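Local coordinates for protein lectin 2 (Agrocybe aegerita, PDB 4TQJ) that binds carbohydrate as a beta-propeller lectin and specifically recognises N-acetylglucosamine at the non-reducing end of glycans, at residues 27-32 and 45-50; 134-139 and 161-166; 247-252 and 265-270. The protein carries 1 engineered substitution. One frame throughout, in Å; residues are numbered along the deposited sequence.

Contact 1: 27-32 and 45-50; sequences DGVVIG and KNFAQN
K45 brings its backbone, not its long side chain, against G28: the two CA atoms lie 4.5 Å apart, while the lysine CB turns away from the strand and the residue is exposed, as suits a long charged side chain. G28 has phi near 140°, where a beta carbon would jam against the preceding carbonyl O; the backbone angles alone call for glycine, and a CB would in addition sit tight against K45 CA. N46 offers its carbonyl O to G28 CA at 3.4 Å, a CA-H...O contact. Its short amide serves its own loop: OD1 uses an in-plane lone pair to accept F47 N at 2.7 Å and also takes a hydrogen bond from W54 NE1. F47, with the positive phi of a G1 beta bulge, is a buried aromatic, its CG anti to the carbonyl carbon (chi1 -61°), packed on F24, I74 and P97. V29 CG2 approaches F47 CB at 3.8 Å and meets the ring obliquely, V29 likewise resting on F24 and I74. A48 points its methyl at the strand start, CB reaching G28 N at 3.1 Å, a close fit that suits a small residue beside a glycine. N50 ends the contact at the surface, where its CB passes D27 OD1 at 3.9 Å. A water donates to N50 O at 3.1 Å and, weakly, to D27 OD1. The chemistry thus grades from an apolar inner end, V29 against F47, to a hydrated outer one. Between the two segments the fit depends on shape and CA-H...O contact, while ordinary hydrogen bonds hold the loop to itself and its surroundings.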
loop_
_atom_site.group_PDB
_atom_site.type_symbol
_atom_site.label_atom_id
_atom_site.label_comp_id
_atom_site.label_asym_id
_atom_site.label_seq_id
_atom_site.Cartn_x
_atom_site.Cartn_y
_atom_site.Cartn_z
ATOM N N ASP A 27 0.732 22.161 -13.078
ATOM C CA ASP A 27 0.485 22.963 -11.883
ATOM C C ASP A 27 0.980 22.289 -10.607
ATOM O O ASP A 27 0.736 22.773 -9.495
ATOM C CB ASP A 27 -1.005 23.301 -11.752
ATOM C CG ASP A 27 -1.570 24.006 -12.990
ATOM O OD1 ASP A 27 -0.857 24.797 -13.643
ATOM O OD2 ASP A 27 -2.752 23.775 -13.296
ATOM N N GLY A 28 1.676 21.171 -10.764
ATOM C CA GLY A 28 2.233 20.482 -9.617
ATOM C C GLY A 28 2.114 18.983 -9.742
ATOM O O GLY A 28 1.654 18.469 -10.758
ATOM N N VAL A 29 2.518 18.291 -8.691
ATOM C CA VAL A 29 2.534 16.837 -8.661
ATOM C C VAL A 29 1.130 16.282 -8.436
ATOM O O VAL A 29 0.487 16.564 -7.423
ATOM C CB VAL A 29 3.463 16.349 -7.541
ATOM C CG1 VAL A 29 3.613 14.827 -7.575
ATOM C CG2 VAL A 29 4.817 17.036 -7.650
ATOM N N VAL A 30 0.652 15.499 -9.396
ATOM C CA VAL A 30 -0.660 14.882 -9.300
ATOM C C VAL A 30 -0.506 13.393 -9.023
ATOM O O VAL A 30 0.170 12.695 -9.770
ATOM C CB VAL A 30 -1.451 15.070 -10.598
ATOM C CG1 VAL A 30 -2.869 14.590 -10.411
ATOM C CG2 VAL A 30 -1.422 16.538 -11.012
ATOM N N ILE A 31 -1.090 12.919 -7.926
ATOM C CA ILE A 31 -1.017 11.509 -7.585
ATOM C C ILE A 31 -2.301 10.807 -7.978
ATOM O O ILE A 31 -3.393 11.249 -7.617
ATOM C CB ILE A 31 -0.788 11.285 -6.071
ATOM C CG1 ILE A 31 0.464 12.015 -5.601
ATOM C CG2 ILE A 31 -0.668 9.796 -5.764
ATOM C CD1 ILE A 31 1.765 11.526 -6.252
ATOM N N GLY A 32 -2.161 9.719 -8.725
ATOM C CA GLY A 32 -3.273 8.841 -9.032
ATOM C C GLY A 32 -3.099 7.517 -8.307
ATOM O O GLY A 32 -2.666 6.522 -8.900
ATOM N N LYS A 45 2.249 21.630 -4.782
ATOM C CA LYS A 45 2.270 22.739 -5.731
ATOM C C LYS A 45 3.699 23.170 -6.007
ATOM O O LYS A 45 4.139 24.245 -5.589
ATOM C CB LYS A 45 1.445 23.921 -5.211
ATOM C CG LYS A 45 -0.061 23.674 -5.254
ATOM C CD LYS A 45 -0.844 24.790 -4.569
ATOM C CE LYS A 45 -2.341 24.668 -4.845
ATOM N NZ LYS A 45 -2.887 23.329 -4.486
ATOM N N ASN A 46 4.424 22.312 -6.709
ATOM C CA ASN A 46 5.813 22.554 -7.023
ATOM C C ASN A 46 6.271 21.460 -7.996
ATOM O O ASN A 46 5.459 20.647 -8.419
ATOM C CB ASN A 46 6.643 22.558 -5.737
ATOM C CG ASN A 46 7.865 23.463 -5.831
ATOM O OD1 ASN A 46 8.570 23.469 -6.838
ATOM N ND2 ASN A 46 8.115 24.238 -4.776
ATOM N N PHE A 47 7.548 21.449 -8.363
ATOM C CA PHE A 47 8.058 20.443 -9.294
ATOM C C PHE A 47 7.335 20.471 -10.640
ATOM O O PHE A 47 7.201 19.444 -11.292
ATOM C CB PHE A 47 7.903 19.047 -8.695
ATOM C CG PHE A 47 8.658 18.849 -7.422
ATOM C CD1 PHE A 47 10.037 18.702 -7.438
ATOM C CD2 PHE A 47 7.992 18.793 -6.204
ATOM C CE1 PHE A 47 10.744 18.504 -6.256
ATOM C CE2 PHE A 47 8.691 18.602 -5.026
ATOM C CZ PHE A 47 10.067 18.455 -5.053
ATOM N N ALA A 48 6.889 21.647 -11.064
ATOM C CA ALA A 48 6.008 21.737 -12.221
ATOM C C ALA A 48 6.365 22.872 -13.185
ATOM O O ALA A 48 7.032 23.841 -12.807
ATOM C CB ALA A 48 4.561 21.873 -11.752
ATOM N N GLN A 49 5.906 22.737 -14.428
ATOM C CA GLN A 49 6.103 23.743 -15.466
ATOM C C GLN A 49 5.644 25.114 -14.976
ATOM O O GLN A 49 6.316 26.125 -15.184
ATOM C CB GLN A 49 5.289 23.370 -16.713
ATOM C CG GLN A 49 5.466 24.318 -17.891
ATOM C CD GLN A 49 6.789 24.116 -18.605
ATOM O OE1 GLN A 49 7.483 23.126 -18.383
ATOM N NE2 GLN A 49 7.139 25.052 -19.476
ATOM N N ASN A 50 4.489 25.140 -14.320
ATOM C CA ASN A 50 3.907 26.393 -13.853
ATOM C C ASN A 50 3.859 26.519 -12.337
ATOM O O ASN A 50 3.075 27.297 -11.801
ATOM C CB ASN A 50 2.520 26.594 -14.460
ATOM C CG ASN A 50 2.550 26.568 -15.969
ATOM O OD1 ASN A 50 3.476 27.096 -16.583
ATOM N ND2 ASN A 50 1.546 25.937 -16.580
HETATM O O HOH W 1 0.057 26.889 -11.184
#

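Contact 2: 134-139 and 161-166; sequences FGEKGV and GYDAGG
A type I beta turn, G161 to A164, docks against the tight loop that joins strands 130-134 and 139-142 of one propeller blade; it lies in the connection leading on to strand 173-177, the first of the next blade. Two successive amides of the turn are gripped by two successive carbonyls: Y162 N donates to G135 O at 3.0 Å, with an N-H...O angle of 146°, and D163 N donates to E136 O at 2.8 Å. A water lies 3.0 Å from F134 O, to which it can donate, and weakly shares the Y162 N-H. A beta carbon on G161 would point into the loop and fall only 2.7 Å from E136 O, which explains the glycine. G138 is glycine for a local reason, since its backbone angles would press a beta carbon against the carbonyl before it. The small methyl of A164 fits beside the backbone, CB lying 3.4 Å from K137 O. In E136 the CB points away and the bend at chi2 (77°) sets CD; the carboxylate lies beside Y162, the two side chains pointing the same way. OE2 of E136 lies obliquely off the ring, 3.6 Å from Y162 CD2, and the carboxylate and ring planes differ by 26°. The E136 and D163 side chains cross, E136 CG 3.6 Å from D163 CB. The polar end of E136 is bonded elsewhere, OE1 to H116 NE2, while K115 and R168 both make cation-pi contacts with the tyrosine. E136 OE2 and D163 OD2 stand 4.8 Å apart, close enough that like charges would probably repel mildly, which the nearby basic residues may offset; the two backbone bonds, which do not depend on the ionisation of these side chains, supply the directional hold.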
loop_
_atom_site.group_PDB
_atom_site.type_symbol
_atom_site.label_atom_id
_atom_site.label_comp_id
_atom_site.label_asym_id
_atom_site.label_seq_id
_atom_site.Cartn_x
_atom_site.Cartn_y
_atom_site.Cartn_z
ATOM N N PHE A 134 25.732 9.892 -13.197
ATOM C CA PHE A 134 26.766 9.631 -14.190
ATOM C C PHE A 134 27.161 10.973 -14.779
ATOM O O PHE A 134 26.527 11.462 -15.710
ATOM C CB PHE A 134 26.250 8.674 -15.267
ATOM C CG PHE A 134 26.083 7.245 -14.781
ATOM C CD1 PHE A 134 27.117 6.326 -14.920
ATOM C CD2 PHE A 134 24.903 6.829 -14.174
ATOM C CE1 PHE A 134 26.976 5.007 -14.463
ATOM C CE2 PHE A 134 24.756 5.507 -13.717
ATOM C CZ PHE A 134 25.785 4.603 -13.865
ATOM N N GLY A 135 28.202 11.572 -14.205
ATOM C CA GLY A 135 28.573 12.934 -14.536
ATOM C C GLY A 135 29.746 13.070 -15.490
ATOM O O GLY A 135 29.950 12.233 -16.370
ATOM N N GLU A 136 30.521 14.136 -15.307
ATOM C CA GLU A 136 31.605 14.445 -16.225
ATOM C C GLU A 136 32.789 13.521 -15.992
ATOM O O GLU A 136 33.192 12.774 -16.892
ATOM C CB GLU A 136 31.997 15.925 -16.099
ATOM C CG GLU A 136 32.763 16.478 -17.285
ATOM C CD GLU A 136 31.893 16.788 -18.498
ATOM O OE1 GLU A 136 30.642 16.718 -18.412
ATOM O OE2 GLU A 136 32.478 17.108 -19.558
ATOM N N LYS A 137 33.328 13.537 -14.778
ATOM C CA LYS A 137 34.533 12.778 -14.469
ATOM C C LYS A 137 34.248 11.329 -14.071
ATOM O O LYS A 137 35.159 10.558 -13.788
ATOM C CB LYS A 137 35.332 13.471 -13.357
ATOM C CG LYS A 137 35.782 14.888 -13.666
ATOM C CD LYS A 137 36.659 15.403 -12.518
ATOM C CE LYS A 137 36.719 16.930 -12.459
ATOM N NZ LYS A 137 37.369 17.535 -13.655
ATOM N N GLY A 138 32.979 10.957 -14.031
ATOM C CA GLY A 138 32.637 9.593 -13.700
ATOM C C GLY A 138 31.357 9.490 -12.915
ATOM O O GLY A 138 30.462 10.310 -13.071
ATOM N N VAL A 139 31.267 8.456 -12.085
ATOM C CA VAL A 139 30.071 8.199 -11.295
ATOM C C VAL A 139 30.202 8.894 -9.957
ATOM O O VAL A 139 31.083 8.562 -9.169
ATOM C CB VAL A 139 29.903 6.705 -11.015
ATOM C CG1 VAL A 139 28.625 6.442 -10.209
ATOM C CG2 VAL A 139 29.911 5.928 -12.311
ATOM N N GLY A 161 31.567 8.214 -17.615
ATOM C CA GLY A 161 31.239 9.628 -17.598
ATOM C C GLY A 161 31.385 10.271 -18.966
ATOM O O GLY A 161 32.088 9.756 -19.831
ATOM N N TYR A 162 30.713 11.401 -19.159
ATOM C CA TYR A 162 30.830 12.147 -20.390
ATOM C C TYR A 162 32.316 12.380 -20.701
ATOM O O TYR A 162 32.755 12.267 -21.854
ATOM C CB TYR A 162 30.081 13.478 -20.270
ATOM C CG TYR A 162 29.958 14.187 -21.575
ATOM C CD1 TYR A 162 28.831 14.032 -22.364
ATOM C CD2 TYR A 162 30.990 14.992 -22.047
ATOM C CE1 TYR A 162 28.717 14.673 -23.576
ATOM C CE2 TYR A 162 30.890 15.638 -23.267
ATOM C CZ TYR A 162 29.749 15.476 -24.027
ATOM O OH TYR A 162 29.639 16.110 -25.246
ATOM N N ASP A 163 33.090 12.686 -19.660
ATOM C CA ASP A 163 34.524 12.901 -19.807
ATOM C C ASP A 163 35.314 11.811 -19.064
ATOM O O ASP A 163 36.342 12.092 -18.436
ATOM C CB ASP A 163 34.895 14.291 -19.272
ATOM C CG ASP A 163 36.217 14.802 -19.824
ATOM O OD1 ASP A 163 36.534 14.497 -20.992
ATOM O OD2 ASP A 163 36.933 15.518 -19.090
ATOM N N ALA A 164 34.812 10.578 -19.115
ATOM C CA ALA A 164 35.501 9.425 -18.540
ATOM C C ALA A 164 34.904 8.055 -18.922
ATOM O O ALA A 164 34.120 7.507 -18.173
ATOM C CB ALA A 164 35.529 9.554 -17.027
ATOM N N GLY A 165 35.233 7.486 -20.072
ATOM C CA GLY A 165 35.817 8.174 -21.182
ATOM C C GLY A 165 34.800 8.142 -22.316
ATOM O O GLY A 165 34.478 7.097 -22.890
ATOM N N GLY A 166 34.262 9.311 -22.611
ATOM C CA GLY A 166 33.522 9.523 -23.839
ATOM C C GLY A 166 32.152 8.890 -23.897
ATOM O O GLY A 166 31.684 8.552 -24.978
HETATM O O HOH W 2 27.712 11.336 -18.478
#

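Contact 3: 247-252 and 265-270; sequences GKAGCW and VKLVIN
W252 presents one face of its indole to L267, whose CD1 sits over the five-membered ring, 3.8 Å from its centroid and 18° off the normal, a CH-pi contact. Chi1 (-177°) sets leucine CG anti to the backbone N, and the CD1 branch from it also lies 4.3 Å from A249 CB. V265 approaches the indole differently: its carbonyl O lies at the edge, near the ring plane, and its CG1 touches W252 CE3 at 3.7 Å. A broad flat side chain suits this place, because it can meet backbone and methyl groups together. On the other face of the sheet C251 is small enough to lie among branched neighbours, its CB 4.1 Å from I269 CB and close to V268 CG2. Both V268 and I269 face C251, a classic beta bulge: C251 N donates to I269 O at 2.8 Å, while V268 N donates to C251 O, also at 2.8 Å. G250 packs its CA against I269 O, where a side chain would clash. These are the two outer strands of a four-stranded blade; 251-254 is flanked inward by 242-246, 266-269 is the outermost strand, and V268 and I269 also touch F317 of a neighbouring loop.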
loop_
_atom_site.group_PDB
_atom_site.type_symbol
_atom_site.label_atom_id
_atom_site.label_comp_id
_atom_site.label_asym_id
_atom_site.label_seq_id
_atom_site.Cartn_x
_atom_site.Cartn_y
_atom_site.Cartn_z
ATOM N N GLY A 247 16.967 -6.110 -32.172
ATOM C CA GLY A 247 17.890 -5.718 -33.214
ATOM C C GLY A 247 17.273 -5.702 -34.597
ATOM O O GLY A 247 16.166 -5.211 -34.776
ATOM N N LYS A 248 18.007 -6.217 -35.579
ATOM C CA LYS A 248 17.532 -6.231 -36.960
ATOM C C LYS A 248 16.681 -7.461 -37.188
ATOM O O LYS A 248 15.492 -7.360 -37.527
ATOM C CB LYS A 248 18.731 -6.249 -37.926
ATOM C CG LYS A 248 18.382 -6.185 -39.412
ATOM C CD LYS A 248 19.637 -6.387 -40.271
ATOM C CE LYS A 248 19.441 -5.922 -41.709
ATOM N NZ LYS A 248 18.364 -6.650 -42.423
ATOM N N ALA A 249 17.294 -8.629 -36.991
ATOM C CA ALA A 249 16.642 -9.906 -37.292
ATOM C C ALA A 249 15.606 -10.289 -36.239
ATOM O O ALA A 249 14.768 -11.150 -36.489
ATOM C CB ALA A 249 17.674 -11.031 -37.468
ATOM N N GLY A 250 15.636 -9.628 -35.082
ATOM C CA GLY A 250 14.738 -9.979 -33.982
ATOM C C GLY A 250 15.345 -9.677 -32.618
ATOM O O GLY A 250 16.141 -8.756 -32.508
ATOM N N CYS A 251 14.976 -10.445 -31.589
ATOM C CA CYS A 251 15.529 -10.263 -30.244
ATOM C C CYS A 251 16.689 -11.203 -29.956
ATOM O O CYS A 251 16.573 -12.429 -30.099
ATOM C CB CYS A 251 14.459 -10.469 -29.168
ATOM S SG CYS A 251 13.024 -9.423 -29.343
ATOM N N TRP A 252 17.798 -10.605 -29.539
ATOM C CA TRP A 252 19.018 -11.311 -29.192
ATOM C C TRP A 252 19.211 -11.275 -27.677
ATOM O O TRP A 252 19.044 -10.219 -27.068
ATOM C CB TRP A 252 20.195 -10.585 -29.830
ATOM C CG TRP A 252 20.229 -10.731 -31.315
ATOM C CD1 TRP A 252 19.640 -9.913 -32.243
ATOM C CD2 TRP A 252 20.901 -11.758 -32.048
ATOM N NE1 TRP A 252 19.899 -10.384 -33.515
ATOM C CE2 TRP A 252 20.678 -11.510 -33.420
ATOM C CE3 TRP A 252 21.677 -12.862 -31.675
ATOM C CZ2 TRP A 252 21.198 -12.334 -34.425
ATOM C CZ3 TRP A 252 22.186 -13.690 -32.677
ATOM C CH2 TRP A 252 21.952 -13.413 -34.035
ATOM N N VAL A 265 25.640 -14.810 -27.551
ATOM C CA VAL A 265 24.495 -13.986 -27.910
ATOM C C VAL A 265 23.659 -14.673 -28.977
ATOM O O VAL A 265 24.117 -14.861 -30.109
ATOM C CB VAL A 265 24.970 -12.629 -28.421
ATOM C CG1 VAL A 265 23.796 -11.783 -28.890
ATOM C CG2 VAL A 265 25.774 -11.924 -27.329
ATOM N N LYS A 266 22.434 -15.045 -28.616
ATOM C CA LYS A 266 21.584 -15.860 -29.483
ATOM C C LYS A 266 20.277 -15.167 -29.855
ATOM O O LYS A 266 19.734 -14.398 -29.073
ATOM C CB LYS A 266 21.265 -17.197 -28.806
ATOM C CG LYS A 266 22.485 -17.991 -28.361
ATOM C CD LYS A 266 22.081 -19.354 -27.786
ATOM C CE LYS A 266 23.148 -19.899 -26.852
ATOM N NZ LYS A 266 23.400 -21.361 -27.048
ATOM N N LEU A 267 19.776 -15.454 -31.052
ATOM C CA LEU A 267 18.489 -14.936 -31.502
ATOM C C LEU A 267 17.377 -15.817 -30.944
ATOM O O LEU A 267 17.261 -16.981 -31.332
ATOM C CB LEU A 267 18.399 -14.941 -33.031
ATOM C CG LEU A 267 17.078 -14.342 -33.544
ATOM C CD1 LEU A 267 17.196 -12.840 -33.550
ATOM C CD2 LEU A 267 16.676 -14.838 -34.937
ATOM N N VAL A 268 16.562 -15.271 -30.045
ATOM C CA VAL A 268 15.537 -16.065 -29.372
ATOM C C VAL A 268 14.132 -15.853 -29.923
ATOM O O VAL A 268 13.249 -16.671 -29.691
ATOM C CB VAL A 268 15.487 -15.749 -27.871
ATOM C CG1 VAL A 268 16.828 -16.102 -27.193
ATOM C CG2 VAL A 268 15.132 -14.294 -27.663
ATOM N N ILE A 269 13.915 -14.725 -30.599
ATOM C CA ILE A 269 12.613 -14.389 -31.159
ATOM C C ILE A 269 12.869 -13.705 -32.501
ATOM O O ILE A 269 13.639 -12.736 -32.571
ATOM C CB ILE A 269 11.848 -13.385 -30.283
ATOM C CG1 ILE A 269 11.636 -13.912 -28.865
ATOM C CG2 ILE A 269 10.500 -13.020 -30.916
ATOM C CD1 ILE A 269 11.241 -12.805 -27.910
ATOM N N ASN A 270 12.225 -14.189 -33.560
ATOM C CA ASN A 270 12.388 -13.556 -34.868
ATOM C C ASN A 270 11.355 -12.454 -35.132
ATOM O O ASN A 270 10.716 -12.405 -36.189
ATOM C CB ASN A 270 12.444 -14.592 -36.001
ATOM C CG ASN A 270 11.087 -15.193 -36.326
ATOM O OD1 ASN A 270 10.133 -15.081 -35.549
ATOM N ND2 ASN A 270 10.992 -15.841 -37.490
#

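Along the chain the contacts follow one another without overlap, each in a different four-stranded antiparallel unit of a seven-bladed propeller. Contact 1 belongs to the first blade, whose innermost strand, 395-399, comes from the far end of the chain and closes the ring; contact 2 lies in the third blade, and contact 3 in the fifth. The centres of contacts 1 and 2 are about 32 Å apart. Contacts 1 and 3, about 41 Å apart between centres, lie on opposite sides of the chain's centre. The repeated blade is thus held both by strand pairing within it, as in contact 3, and by connections that pack back on it before the chain passes to the next blade, as in contacts 1 and 2.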